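Local coordinates for protein endonuclease II (Enterobacteria phage t4, PDB 2WSH) that nicks and cleaves cytosine-containing host DNA in a sequence-specific manner, as a tetrameric GIY-YIG endonuclease, so that its nucleotides can be reused for phage DNA synthesis, at residues Met109-Leu113 with Gly114-Ile118. The protein carries 1 engineered substitution. Numbering follows the deposited sequence. Where two conformers were deposited one is given.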
loop_
_atom_site.group_PDB
_atom_site.type_symbol
_atom_site.label_atom_id
_atom_site.label_comp_id
_atom_site.label_asym_id
_atom_site.label_seq_id
_atom_site.Cartn_x
_atom_site.Cartn_y
_atom_site.Cartn_z
HETATM N N MSE A 109 0.445 -4.017 -6.027
HETATM C CA MSE A 109 -0.868 -3.533 -6.400
HETATM C C MSE A 109 -1.243 -4.199 -7.707
HETATM O O MSE A 109 -0.418 -4.302 -8.612
HETATM C CB MSE A 109 -0.840 -2.018 -6.567
HETATM C CG MSE A 109 -2.008 -1.446 -7.331
HETATM SE SE MSE A 109 -1.657 0.421 -7.781
HETATM C CE MSE A 109 -3.064 0.661 -9.112
ATOM N N THR A 110 -2.479 -4.673 -7.799
ATOM C CA THR A 110 -2.937 -5.314 -9.020
ATOM C C THR A 110 -4.232 -4.710 -9.541
ATOM O O THR A 110 -5.202 -4.555 -8.797
ATOM C CB THR A 110 -3.130 -6.833 -8.827
ATOM O OG1 THR A 110 -1.894 -7.420 -8.399
ATOM C CG2 THR A 110 -3.566 -7.483 -10.133
ATOM N N ASN A 111 -4.232 -4.353 -10.820
ATOM C CA ASN A 111 -5.464 -4.040 -11.533
ATOM C C ASN A 111 -5.398 -4.618 -12.941
ATOM O O ASN A 111 -4.614 -5.535 -13.195
ATOM C CB ASN A 111 -5.749 -2.536 -11.542
ATOM C CG ASN A 111 -4.607 -1.723 -12.112
ATOM O OD1 ASN A 111 -3.792 -2.222 -12.888
ATOM N ND2 ASN A 111 -4.548 -0.452 -11.734
ATOM N N GLU A 112 -6.207 -4.094 -13.859
ATOM C CA GLU A 112 -6.284 -4.676 -15.198
ATOM C C GLU A 112 -4.988 -4.537 -15.998
ATOM O O GLU A 112 -4.790 -5.229 -16.996
ATOM C CB GLU A 112 -7.471 -4.113 -15.989
ATOM C CG GLU A 112 -7.412 -2.626 -16.255
ATOM C CD GLU A 112 -8.181 -1.817 -15.227
ATOM O OE1 GLU A 112 -7.753 -1.774 -14.051
ATOM O OE2 GLU A 112 -9.213 -1.217 -15.605
ATOM N N LEU A 113 -4.105 -3.649 -15.553
ATOM C CA LEU A 113 -2.824 -3.449 -16.223
ATOM C C LEU A 113 -1.803 -4.512 -15.826
ATOM O O LEU A 113 -0.759 -4.650 -16.463
ATOM C CB LEU A 113 -2.268 -2.058 -15.913
ATOM C CG LEU A 113 -3.000 -0.871 -16.535
ATOM C CD1 LEU A 113 -2.278 0.430 -16.217
ATOM C CD2 LEU A 113 -3.122 -1.067 -18.037
ATOM N N GLY A 114 -2.107 -5.259 -14.771
ATOM C CA GLY A 114 -1.186 -6.251 -14.256
ATOM C C GLY A 114 -0.814 -5.940 -12.821
ATOM O O GLY A 114 -1.605 -5.347 -12.089
ATOM N N THR A 115 0.390 -6.335 -12.415
ATOM C CA THR A 115 0.835 -6.116 -11.040
ATOM C C THR A 115 2.052 -5.194 -10.961
ATOM O O THR A 115 3.073 -5.440 -11.601
ATOM C CB THR A 115 1.148 -7.446 -10.319
ATOM O OG1 THR A 115 -0.014 -8.286 -10.333
ATOM C CG2 THR A 115 1.568 -7.194 -8.870
HETATM N N MSE A 116 1.919 -4.127 -10.180
HETATM C CA MSE A 116 3.024 -3.227 -9.883
HETATM C C MSE A 116 3.552 -3.568 -8.495
HETATM O O MSE A 116 2.771 -3.814 -7.577
HETATM C CB MSE A 116 2.561 -1.768 -9.909
HETATM C CG MSE A 116 2.249 -1.194 -11.296
HETATM SE SE MSE A 116 0.337 -0.962 -11.684
HETATM C CE MSE A 116 -0.069 -2.798 -12.065
ATOM N N THR A 117 4.870 -3.575 -8.340
ATOM C CA THR A 117 5.466 -3.959 -7.066
ATOM C C THR A 117 6.668 -3.098 -6.682
ATOM O O THR A 117 7.426 -2.646 -7.542
ATOM C CB THR A 117 5.886 -5.441 -7.068
ATOM O OG1 THR A 117 6.520 -5.763 -5.823
ATOM C CG2 THR A 117 6.849 -5.719 -8.214
ATOM N N ILE A 118 6.831 -2.882 -5.380
ATOM C CA ILE A 118 7.962 -2.119 -4.860
ATOM C C ILE A 118 8.584 -2.801 -3.643
ATOM O O ILE A 118 7.882 -3.185 -2.708
ATOM C CB ILE A 118 7.556 -0.687 -4.471
ATOM C CG1 ILE A 118 8.772 0.094 -3.964
ATOM C CG2 ILE A 118 6.477 -0.701 -3.408
ATOM C CD1 ILE A 118 9.865 0.261 -4.994
#
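T110 and T115 meet through their hydroxyls across one face of a two-residue beta hairpin: OG1 of T110 lies 2.8 Å from OG1 of T115, a hydrogen bond in which either may donate. The two sit opposite each other as a non-hydrogen-bonded pair. Both place OG1 anti to the carbonyl carbon (chi1 -58° in each), which turns the hydroxyls inward; CG2 of T115 lies 3.5 Å from OG1 of T110, and CG2 of T110 3.6 Å from OG1 of T115. On the other face, M116, modelled as selenomethionine, bends at chi2 and chi3 and brings its CE back toward the turn, 3.9 Å from OD1 of N111, the two side chains crossing at about a right angle. That OD1 also accepts from N of L113 at 3.0 Å, the donor standing 38° out of the carboxamide plane; this Asx turn lies within the type I turn N111-G114. G114 adopts a backbone conformation (phi 120°) that calls for glycine. Paired backbone bonds N111-G114 and M109-M116 fix the register, the latter with N of M109 2.8 Å from O of M116. The centre of this contact lies about 30 Å from the centre of the chain, near the tip of the hairpin formed by strands 97-111 and 114-119, which reaches into the tetramer: E112 salt-bridges R102 of the second subunit, and M109 and T110 pair antiparallel with a strand of the third, extending the sheet between chains.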